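Trehalose-6-phosphate phosphatase (Candida albicans, PDB 5DXI) belongs to the haloacid dehalogenase (HAD) superfamily of phosphatases, pairing an alpha/beta core that carries a magnesium site with a smaller cap domain. Local coordinates at residues F27-G31 with S68-F74; N62-I66 with M94-G98; I36-P40 with H143-A147. The contacts are given in a common frame with arbitrary orientation. Numbering follows the deposited sequence.

In the fold
Contact 1 (27-31 with 68-74) holds most residues of the magnesium and beryllium trifluoride site, which Asp233 and Lys191 complete, at the ends of two neighbouring core strands. Contact 2 (62-66 with 94-98) lies farther back on the same sheet, its centre 13 Å from that of contact 1; Phe27 N and Trp65 O, 2.8 Å apart, join them. Contact 3 (36-40 with 143-147) is centred 15 Å from the centre of contact 1, where core and cap meet around the glucose units. Arg70 NH2 reaches Pro40 O at 2.9 Å, linking contacts 1 and 3, which share both sugars. Contacts 2 and 3 do not touch: their centres are 28 Å apart and their nearest atoms about 13 Å.

Contact 1: F27-G31 with S68-F74; sequences FDYDG and SGRDQAF. With MG (magnesium ion), chain E; BEF (beryllium trifluoride ion), chain F; GLC (alpha-D-glucopyranose), chain C; GLC (alpha-D-glucopyranose), chain B.
The loop 27-31 leaves strand 23-27 and passes segment 68-74, a loop running into helix 72-79 (Ser68 phi/psi -134/163°), with Asp28 CA 5.4 Å from Ser68 CA. Asp28 takes a t chi1 that brings OD1 to the beryllium of beryllium trifluoride (covalent, 1.5 Å), while OD2 binds magnesium at 2.1 Å and forms a hydrogen bond with Thr32 OG1. Asp30 O binds the ion at 2.1 Å; two waters, Asp233 and BEF F2, 2.0 Å from MG, fill its remaining places. Asp30 (chi1 m) joins Arg70 in a two-pronged salt bridge: Arg70 NE to Asp30 OD2 at 2.7 Å, Arg70 NH2 to Asp30 OD1 at 2.8 Å. The arginine runs m, m, t, and one face of its guanidinium lies against C2 of the chain C glucose. Ser68, chi1 t, uses OG twice: it accepts from Arg70 N at 2.9 Å, making an ST turn, and donates to BEF F3 at a very short 2.5 Å. Tyr29 N and Asp30 N each reach F3 at 3.0 Å, and Gly69 N reaches F1 at 2.9 Å; a CB on Gly69 would clash with the chain C sugar. Tyr29 (chi1 t) meets Phe74 (chi1 t) obliquely, Tyr29 CE2 to Phe74 CE2 3.6 Å, and Tyr29 OH hydrogen-bonds to Ala43 O. Asp71, chi1 p, N-caps the helix through Asp71 OD1 to Phe74 N, 2.9 Å. Asp28, Asp30 and Thr32 fit the DxDx(T/V) signature and, with the serine ending the adjacent strand, form the metal-dependent site found in HAD phosphatases.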
loop_
_atom_site.group_PDB
_atom_site.type_symbol
_atom_site.label_atom_id
_atom_site.label_comp_id
_atom_site.label_asym_id
_atom_site.label_seq_id
_atom_site.Cartn_x
_atom_site.Cartn_y
_atom_site.Cartn_z
ATOM N N PHE A 27 -5.567 -1.315 -2.790
ATOM C CA PHE A 27 -4.523 -2.223 -3.253
ATOM C C PHE A 27 -3.149 -1.610 -3.247
ATOM O O PHE A 27 -2.891 -0.622 -3.936
ATOM C CB PHE A 27 -4.776 -2.714 -4.686
ATOM C CG PHE A 27 -6.044 -3.485 -4.861
ATOM C CD1 PHE A 27 -6.589 -4.217 -3.801
ATOM C CD2 PHE A 27 -6.671 -3.527 -6.103
ATOM C CE1 PHE A 27 -7.754 -4.949 -3.977
ATOM C CE2 PHE A 27 -7.837 -4.255 -6.283
ATOM C CZ PHE A 27 -8.383 -4.969 -5.217
ATOM N N ASP A 28 -2.257 -2.241 -2.504
ATOM C CA ASP A 28 -0.847 -2.098 -2.772
ATOM C C ASP A 28 -0.542 -2.604 -4.194
ATOM O O ASP A 28 -1.256 -3.478 -4.682
ATOM C CB ASP A 28 -0.048 -2.902 -1.778
ATOM C CG ASP A 28 1.387 -2.710 -1.968
ATOM O OD1 ASP A 28 1.709 -1.527 -2.069
ATOM O OD2 ASP A 28 2.163 -3.680 -2.071
ATOM N N TYR A 29 0.521 -2.101 -4.833
ATOM C CA TYR A 29 0.901 -2.601 -6.162
ATOM C C TYR A 29 2.050 -3.608 -6.090
ATOM O O TYR A 29 1.836 -4.812 -6.246
ATOM C CB TYR A 29 1.291 -1.459 -7.117
ATOM C CG TYR A 29 1.626 -1.985 -8.509
ATOM C CD1 TYR A 29 0.633 -2.527 -9.316
ATOM C CD2 TYR A 29 2.929 -1.971 -8.992
ATOM C CE1 TYR A 29 0.915 -3.030 -10.571
ATOM C CE2 TYR A 29 3.230 -2.480 -10.268
ATOM C CZ TYR A 29 2.205 -3.001 -11.049
ATOM O OH TYR A 29 2.454 -3.506 -12.314
ATOM N N ASP A 30 3.260 -3.134 -5.825
ATOM C CA ASP A 30 4.433 -4.011 -5.856
ATOM C C ASP A 30 4.408 -5.120 -4.810
ATOM O O ASP A 30 4.159 -4.884 -3.641
ATOM C CB ASP A 30 5.716 -3.202 -5.688
ATOM C CG ASP A 30 5.998 -2.320 -6.888
ATOM O OD1 ASP A 30 6.485 -2.860 -7.904
ATOM O OD2 ASP A 30 5.740 -1.097 -6.814
ATOM N N GLY A 31 4.661 -6.344 -5.262
ATOM C CA GLY A 31 4.681 -7.505 -4.395
ATOM C C GLY A 31 3.287 -7.922 -3.961
ATOM O O GLY A 31 3.120 -8.838 -3.151
ATOM N N SER A 68 0.493 3.128 -3.390
ATOM C CA SER A 68 1.805 2.569 -3.673
ATOM C C SER A 68 2.945 3.457 -3.190
ATOM O O SER A 68 2.748 4.642 -2.942
ATOM C CB SER A 68 1.946 2.334 -5.203
ATOM O OG SER A 68 3.217 1.783 -5.528
ATOM N N GLY A 69 4.140 2.879 -3.079
ATOM C CA GLY A 69 5.351 3.660 -2.887
ATOM C C GLY A 69 5.856 4.274 -4.190
ATOM O O GLY A 69 6.679 5.205 -4.173
ATOM N N ARG A 70 5.352 3.766 -5.318
ATOM C CA ARG A 70 5.743 4.241 -6.659
ATOM C C ARG A 70 5.501 5.735 -6.854
ATOM O O ARG A 70 4.560 6.302 -6.281
ATOM C CB ARG A 70 4.970 3.478 -7.741
ATOM C CG ARG A 70 5.345 2.008 -7.926
ATOM C CD ARG A 70 6.809 1.830 -8.374
ATOM N NE ARG A 70 7.110 0.417 -8.593
ATOM C CZ ARG A 70 7.912 -0.069 -9.539
ATOM N NH1 ARG A 70 8.528 0.741 -10.399
ATOM N NH2 ARG A 70 8.095 -1.383 -9.626
ATOM N N ASP A 71 6.314 6.365 -7.689
ATOM C CA ASP A 71 6.075 7.765 -8.007
ATOM C C ASP A 71 4.876 7.891 -8.954
ATOM O O ASP A 71 4.360 6.883 -9.459
ATOM C CB ASP A 71 7.335 8.433 -8.589
ATOM C CG ASP A 71 7.818 7.809 -9.900
ATOM O OD1 ASP A 71 7.031 7.186 -10.645
ATOM O OD2 ASP A 71 9.011 7.997 -10.211
ATOM N N GLN A 72 4.417 9.121 -9.162
ATOM C CA GLN A 72 3.224 9.362 -9.979
ATOM C C GLN A 72 3.400 8.893 -11.420
ATOM O O GLN A 72 2.464 8.357 -12.022
ATOM C CB GLN A 72 2.870 10.847 -9.982
ATOM C CG GLN A 72 2.551 11.392 -8.616
ATOM C CD GLN A 72 2.768 12.883 -8.561
ATOM O OE1 GLN A 72 3.897 13.344 -8.435
ATOM N NE2 GLN A 72 1.693 13.642 -8.663
ATOM N N ALA A 73 4.595 9.109 -11.963
ATOM C CA ALA A 73 4.883 8.767 -13.359
ATOM C C ALA A 73 4.619 7.286 -13.628
ATOM O O ALA A 73 3.925 6.942 -14.576
ATOM C CB ALA A 73 6.323 9.131 -13.711
ATOM N N PHE A 74 5.142 6.416 -12.764
ATOM C CA PHE A 74 4.931 4.980 -12.921
ATOM C C PHE A 74 3.437 4.628 -12.898
ATOM O O PHE A 74 2.938 3.927 -13.781
ATOM C CB PHE A 74 5.670 4.211 -11.814
ATOM C CG PHE A 74 5.656 2.721 -12.002
ATOM C CD1 PHE A 74 6.624 2.103 -12.781
ATOM C CD2 PHE A 74 4.669 1.943 -11.415
ATOM C CE1 PHE A 74 6.621 0.730 -12.967
ATOM C CE2 PHE A 74 4.647 0.581 -11.596
ATOM C CZ PHE A 74 5.632 -0.040 -12.375
HETATM MG MG MG E . 4.264 -3.610 -2.027
HETATM BE BE BEF F . 2.944 -1.137 -2.883
HETATM F F1 BEF F . 3.960 0.129 -2.180
HETATM F F2 BEF F . 4.401 -2.071 -3.233
HETATM F F3 BEF F . 3.011 -0.493 -4.528
HETATM C C1 GLC C . 9.296 -0.716 -5.757
HETATM C C2 GLC C . 9.818 0.664 -6.133
HETATM C C3 GLC C . 9.863 1.551 -4.885
HETATM C C4 GLC C . 8.482 1.597 -4.254
HETATM C C5 GLC C . 8.038 0.174 -3.932
HETATM C C6 GLC C . 6.612 0.186 -3.414
HETATM O O1 GLC C . 10.219 -1.369 -4.886
HETATM O O2 GLC C . 11.118 0.526 -6.699
HETATM O O3 GLC C . 10.247 2.871 -5.241
HETATM O O4 GLC C . 8.505 2.379 -3.041
HETATM O O5 GLC C . 8.030 -0.628 -5.101
HETATM O O6 GLC C . 5.737 0.606 -4.467
HETATM C C1 GLC B . 9.869 -2.746 -4.677
HETATM C C2 GLC B . 10.972 -3.461 -3.928
HETATM C C3 GLC B . 12.218 -3.562 -4.798
HETATM C C4 GLC B . 11.890 -4.292 -6.098
HETATM C C5 GLC B . 10.765 -3.542 -6.805
HETATM C C6 GLC B . 10.292 -4.245 -8.071
HETATM O O2 GLC B . 11.305 -2.774 -2.726
HETATM O O3 GLC B . 13.235 -4.250 -4.063
HETATM O O4 GLC B . 13.032 -4.313 -6.958
HETATM O O5 GLC B . 9.634 -3.423 -5.922
HETATM O O6 GLC B . 9.620 -5.463 -7.695
HETATM O O HOH W 1 4.497 -2.382 -0.344
HETATM O O HOH W 2 6.222 -4.133 -2.072
#

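Contact 2: N62-I66 with M94-G98; sequences NQIWI and MKDIG
Trp65 and Ile97 carry most of this contact, with Met94 next. Segment 62-66 is beta strand throughout; 94-98 finishes strand 93-95 at Lys95 and then turns, Ile97 having phi/psi of -59/-41°. The nearest CA atoms are Trp65 and Ile97, 8.5 Å apart, too far for strand pairing, so the segments meet through side chains. Trp65 leaves its strand sideways, and chi1 m (-80°) with chi2 74° brings the six-membered part of the indole close to 94-98. Trp65 CH2 reaches Lys95 O at 3.5 Å and Met94 CE at 3.8 Å, both obliquely to the ring, while Asp96 OD1 approaches the ring edge, 3.5 Å from Trp65 CZ2. Met94 follows m, t, p, a bent path that returns its methyl to the indole. Ile97, in the m, t rotamer, stretches CD1 to Gln63 OE1 at 3.5 Å and to Ile64 O at 4.1 Å; Gln63 curls back with three successive torsions near -65 to -70° to meet it. Lys95 forms a salt bridge with Glu76, and the other oxygen of Asp96, OD2, accepts from Gln207 N. In the order of the mixed sheet, strand 85-88 stands between 62-67 and 93-95, so this is a side-chain contact across one intervening strand in the Rossmann-like alpha/beta core of the HAD fold. Helix 191-199 packs on the side where Trp65 and Met94 touch Leu198, whereas Ile64 packs against helix 47-58 and against Phe25 and Phe27 of strand 23-27.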
loop_
_atom_site.group_PDB
_atom_site.type_symbol
_atom_site.label_atom_id
_atom_site.label_comp_id
_atom_site.label_asym_id
_atom_site.label_seq_id
_atom_site.Cartn_x
_atom_site.Cartn_y
_atom_site.Cartn_z
ATOM N N ASN A 62 -18.421 -0.573 -6.853
ATOM C CA ASN A 62 -17.011 -0.687 -6.495
ATOM C C ASN A 62 -16.211 0.598 -6.710
ATOM O O ASN A 62 -16.367 1.274 -7.726
ATOM C CB ASN A 62 -16.361 -1.813 -7.291
ATOM C CG ASN A 62 -16.914 -3.178 -6.928
ATOM O OD1 ASN A 62 -17.541 -3.353 -5.882
ATOM N ND2 ASN A 62 -16.694 -4.151 -7.803
ATOM N N GLN A 63 -15.349 0.915 -5.748
ATOM C CA GLN A 63 -14.330 1.951 -5.903
ATOM C C GLN A 63 -12.963 1.320 -5.646
ATOM O O GLN A 63 -12.742 0.696 -4.600
ATOM C CB GLN A 63 -14.557 3.111 -4.938
ATOM C CG GLN A 63 -15.815 3.919 -5.184
ATOM C CD GLN A 63 -15.764 4.648 -6.506
ATOM O OE1 GLN A 63 -14.993 5.594 -6.673
ATOM N NE2 GLN A 63 -16.579 4.209 -7.458
ATOM N N ILE A 64 -12.049 1.462 -6.595
ATOM C CA ILE A 64 -10.749 0.819 -6.459
ATOM C C ILE A 64 -9.610 1.827 -6.406
ATOM O O ILE A 64 -9.519 2.723 -7.250
ATOM C CB ILE A 64 -10.485 -0.152 -7.611
ATOM C CG1 ILE A 64 -11.608 -1.185 -7.715
ATOM C CG2 ILE A 64 -9.128 -0.828 -7.435
ATOM C CD1 ILE A 64 -11.538 -1.989 -9.010
ATOM N N TRP A 65 -8.734 1.667 -5.420
ATOM C CA TRP A 65 -7.572 2.534 -5.278
ATOM C C TRP A 65 -6.274 1.735 -5.246
ATOM O O TRP A 65 -6.177 0.697 -4.565
ATOM C CB TRP A 65 -7.698 3.388 -4.011
ATOM C CG TRP A 65 -8.600 4.554 -4.225
ATOM C CD1 TRP A 65 -9.958 4.524 -4.322
ATOM C CD2 TRP A 65 -8.212 5.917 -4.385
ATOM N NE1 TRP A 65 -10.442 5.788 -4.529
ATOM C CE2 TRP A 65 -9.390 6.663 -4.581
ATOM C CE3 TRP A 65 -6.981 6.581 -4.381
ATOM C CZ2 TRP A 65 -9.379 8.047 -4.762
ATOM C CZ3 TRP A 65 -6.966 7.953 -4.570
ATOM C CH2 TRP A 65 -8.158 8.674 -4.752
ATOM N N ILE A 66 -5.297 2.215 -6.016
ATOM C CA ILE A 66 -3.938 1.704 -5.973
ATOM C C ILE A 66 -3.107 2.647 -5.108
ATOM O O ILE A 66 -2.946 3.821 -5.440
ATOM C CB ILE A 66 -3.307 1.586 -7.373
ATOM C CG1 ILE A 66 -4.298 0.949 -8.371
ATOM C CG2 ILE A 66 -1.973 0.853 -7.293
ATOM C CD1 ILE A 66 -4.813 -0.421 -7.959
ATOM N N MET A 94 -2.353 11.969 -4.074
ATOM C CA MET A 94 -3.618 11.278 -4.355
ATOM C C MET A 94 -4.207 11.757 -5.669
ATOM O O MET A 94 -4.120 12.941 -5.985
ATOM C CB MET A 94 -4.658 11.529 -3.260
ATOM C CG MET A 94 -4.455 10.799 -1.991
ATOM S SD MET A 94 -5.801 11.154 -0.831
ATOM C CE MET A 94 -7.131 10.132 -1.448
ATOM N N LYS A 95 -4.845 10.864 -6.415
ATOM C CA LYS A 95 -5.590 11.321 -7.580
ATOM C C LYS A 95 -6.906 10.557 -7.717
ATOM O O LYS A 95 -6.921 9.344 -7.964
ATOM C CB LYS A 95 -4.753 11.207 -8.866
ATOM C CG LYS A 95 -5.454 11.884 -10.065
ATOM C CD LYS A 95 -4.640 11.861 -11.351
ATOM C CE LYS A 95 -4.660 10.488 -11.986
ATOM N NZ LYS A 95 -4.428 10.542 -13.461
ATOM N N ASP A 96 -8.006 11.282 -7.540
ATOM C CA ASP A 96 -9.347 10.727 -7.678
ATOM C C ASP A 96 -9.587 10.160 -9.069
ATOM O O ASP A 96 -8.964 10.591 -10.049
ATOM C CB ASP A 96 -10.404 11.786 -7.372
ATOM C CG ASP A 96 -10.668 11.929 -5.888
ATOM O OD1 ASP A 96 -11.172 10.954 -5.296
ATOM O OD2 ASP A 96 -10.400 13.016 -5.320
ATOM N N ILE A 97 -10.513 9.210 -9.148
ATOM C CA ILE A 97 -10.837 8.543 -10.403
ATOM C C ILE A 97 -11.307 9.532 -11.474
ATOM O O ILE A 97 -10.916 9.441 -12.646
ATOM C CB ILE A 97 -11.900 7.457 -10.170
ATOM C CG1 ILE A 97 -11.314 6.374 -9.258
ATOM C CG2 ILE A 97 -12.333 6.844 -11.490
ATOM C CD1 ILE A 97 -12.266 5.227 -8.905
ATOM N N GLY A 98 -12.109 10.504 -11.078
ATOM C CA GLY A 98 -12.520 11.505 -12.046
ATOM C C GLY A 98 -11.461 12.563 -12.341
ATOM O O GLY A 98 -11.326 13.018 -13.470
#

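Contact 3: I36-P40 with H143-A147; sequences IVQDP and HYRRA. With GLC (alpha-D-glucopyranose), chain B; GLC (alpha-D-glucopyranose), chain C.
This is a surface contact between the core and the cap domain, two loops closing round bound glucose: loop 36-40 follows the core strand 23-27, while loop 143-147 follows the cap strand 140-143. The closest CA pair is Gln38 and Arg145, 6.8 Å apart. Residues 144-147 form a type I beta turn, closed by a hydrogen bond from Ala147 N to Tyr144 O at 3.2 Å, which presents two arginines to the core loop. Arg145 extends through t, t and then bends with chi3 m and chi4 -78°; one guanidinium face lies over Ile36, whose CG2 is 3.7 Å from Arg145 CZ, and its NE donates to O3 of the chain B glucose at 2.8 Å. The same sugar is held by Val37: its N donates to O6 and its O accepts from O4, each at 2.8 Å, so both loops grip one ring. Arg146 (m, t, t) reaches across to Asp39, with NH2 3.7 Å from Asp39 CB and a long salt bridge of 3.9 Å to Asp39 OD1, an atom that also accepts from Ala41 N. Pro40 CG comes within 4.5 Å of His143 CE1, which lies 3.0 Å from O2 of the chain C glucose; His143 NE2 is tied to Glu134. Behind the cap loop stand the four-stranded antiparallel sheet and helix 149-165, against which Tyr144 packs; the core loop leads on to helix 47-58.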
loop_
_atom_site.group_PDB
_atom_site.type_symbol
_atom_site.label_atom_id
_atom_site.label_comp_id
_atom_site.label_asym_id
_atom_site.label_seq_id
_atom_site.Cartn_x
_atom_site.Cartn_y
_atom_site.Cartn_z
ATOM N N ILE A 36 7.465 -9.307 -6.930
ATOM C CA ILE A 36 8.714 -8.606 -6.716
ATOM C C ILE A 36 9.743 -9.040 -7.757
ATOM O O ILE A 36 10.001 -10.230 -7.896
ATOM C CB ILE A 36 9.248 -8.879 -5.315
ATOM C CG1 ILE A 36 8.292 -8.265 -4.264
ATOM C CG2 ILE A 36 10.649 -8.350 -5.156
ATOM C CD1 ILE A 36 8.301 -6.742 -4.222
ATOM N N VAL A 37 10.333 -8.091 -8.472
ATOM C CA VAL A 37 11.384 -8.427 -9.426
ATOM C C VAL A 37 12.617 -7.554 -9.240
ATOM O O VAL A 37 12.595 -6.554 -8.511
ATOM C CB VAL A 37 10.902 -8.306 -10.883
ATOM C CG1 VAL A 37 9.876 -9.398 -11.194
ATOM C CG2 VAL A 37 10.331 -6.901 -11.170
ATOM N N GLN A 38 13.688 -7.957 -9.919
ATOM C CA GLN A 38 14.995 -7.325 -9.822
ATOM C C GLN A 38 14.969 -5.871 -10.335
ATOM O O GLN A 38 15.522 -4.950 -9.718
ATOM C CB GLN A 38 16.006 -8.164 -10.614
ATOM C CG GLN A 38 16.206 -9.598 -10.062
ATOM C CD GLN A 38 15.112 -10.606 -10.510
ATOM O OE1 GLN A 38 14.187 -10.271 -11.259
ATOM N NE2 GLN A 38 15.224 -11.834 -10.034
ATOM N N ASP A 39 14.325 -5.684 -11.476
ATOM C CA ASP A 39 14.269 -4.391 -12.148
ATOM C C ASP A 39 12.886 -3.777 -11.946
ATOM O O ASP A 39 11.899 -4.306 -12.459
ATOM C CB ASP A 39 14.602 -4.570 -13.635
ATOM C CG ASP A 39 14.528 -3.275 -14.430
ATOM O OD1 ASP A 39 14.204 -2.205 -13.865
ATOM O OD2 ASP A 39 14.825 -3.334 -15.643
ATOM N N PRO A 40 12.807 -2.665 -11.183
ATOM C CA PRO A 40 11.496 -2.071 -10.880
ATOM C C PRO A 40 10.716 -1.698 -12.128
ATOM O O PRO A 40 9.484 -1.761 -12.107
ATOM C CB PRO A 40 11.854 -0.831 -10.045
ATOM C CG PRO A 40 13.174 -1.185 -9.407
ATOM C CD PRO A 40 13.901 -1.990 -10.461
ATOM N N HIS A 143 17.942 1.328 -2.957
ATOM C CA HIS A 143 17.762 -0.064 -3.366
ATOM C C HIS A 143 19.046 -0.878 -3.215
ATOM O O HIS A 143 20.098 -0.442 -3.667
ATOM C CB HIS A 143 17.325 -0.151 -4.825
ATOM C CG HIS A 143 15.944 0.356 -5.097
ATOM N ND1 HIS A 143 14.815 -0.407 -4.879
ATOM C CD2 HIS A 143 15.510 1.532 -5.608
ATOM C CE1 HIS A 143 13.747 0.280 -5.243
ATOM N NE2 HIS A 143 14.140 1.461 -5.685
ATOM N N TYR A 144 18.962 -2.068 -2.624
ATOM C CA TYR A 144 20.135 -2.945 -2.581
ATOM C C TYR A 144 19.821 -4.400 -2.942
ATOM O O TYR A 144 20.571 -5.308 -2.580
ATOM C CB TYR A 144 20.814 -2.884 -1.204
ATOM C CG TYR A 144 19.964 -3.275 -0.018
ATOM C CD1 TYR A 144 19.966 -4.580 0.460
ATOM C CD2 TYR A 144 19.179 -2.337 0.646
ATOM C CE1 TYR A 144 19.200 -4.947 1.562
ATOM C CE2 TYR A 144 18.406 -2.695 1.759
ATOM C CZ TYR A 144 18.420 -4.004 2.205
ATOM O OH TYR A 144 17.663 -4.385 3.291
ATOM N N ARG A 145 18.723 -4.618 -3.661
ATOM C CA ARG A 145 18.345 -5.968 -4.077
ATOM C C ARG A 145 19.443 -6.601 -4.953
ATOM O O ARG A 145 19.756 -7.779 -4.818
ATOM C CB ARG A 145 16.998 -5.950 -4.812
ATOM C CG ARG A 145 16.517 -7.315 -5.298
ATOM C CD ARG A 145 15.045 -7.269 -5.687
ATOM N NE ARG A 145 14.210 -6.820 -4.562
ATOM C CZ ARG A 145 13.852 -7.584 -3.533
ATOM N NH1 ARG A 145 14.256 -8.857 -3.470
ATOM N NH2 ARG A 145 13.093 -7.081 -2.553
ATOM N N ARG A 146 20.036 -5.804 -5.833
ATOM C CA ARG A 146 21.041 -6.305 -6.777
ATOM C C ARG A 146 22.431 -6.504 -6.170
ATOM O O ARG A 146 23.330 -7.000 -6.842
ATOM C CB ARG A 146 21.151 -5.343 -7.953
ATOM C CG ARG A 146 19.906 -5.242 -8.807
ATOM C CD ARG A 146 20.146 -4.228 -9.911
ATOM N NE ARG A 146 19.081 -4.172 -10.911
ATOM C CZ ARG A 146 18.721 -3.057 -11.548
ATOM N NH1 ARG A 146 19.323 -1.909 -11.261
ATOM N NH2 ARG A 146 17.753 -3.082 -12.460
ATOM N N ALA A 147 22.615 -6.098 -4.917
ATOM C CA ALA A 147 23.902 -6.260 -4.247
ATOM C C ALA A 147 24.058 -7.664 -3.676
ATOM O O ALA A 147 23.103 -8.440 -3.644
ATOM C CB ALA A 147 24.069 -5.229 -3.150
HETATM C C1 GLC B . 9.869 -2.746 -4.677
HETATM C C2 GLC B . 10.972 -3.461 -3.928
HETATM C C3 GLC B . 12.218 -3.562 -4.798
HETATM C C4 GLC B . 11.890 -4.292 -6.098
HETATM C C5 GLC B . 10.765 -3.542 -6.805
HETATM C C6 GLC B . 10.292 -4.245 -8.071
HETATM O O2 GLC B . 11.305 -2.774 -2.726
HETATM O O3 GLC B . 13.235 -4.250 -4.063
HETATM O O4 GLC B . 13.032 -4.313 -6.958
HETATM O O5 GLC B . 9.634 -3.423 -5.922
HETATM O O6 GLC B . 9.620 -5.463 -7.695
HETATM C C1 GLC C . 9.296 -0.716 -5.757
HETATM C C2 GLC C . 9.818 0.664 -6.133
HETATM C C3 GLC C . 9.863 1.551 -4.885
HETATM C C4 GLC C . 8.482 1.597 -4.254
HETATM C C5 GLC C . 8.038 0.174 -3.932
HETATM C C6 GLC C . 6.612 0.186 -3.414
HETATM O O1 GLC C . 10.219 -1.369 -4.886
HETATM O O2 GLC C . 11.118 0.526 -6.699
HETATM O O3 GLC C . 10.247 2.871 -5.241
HETATM O O4 GLC C . 8.505 2.379 -3.041
HETATM O O5 GLC C . 8.030 -0.628 -5.101
HETATM O O6 GLC C . 5.737 0.606 -4.467
#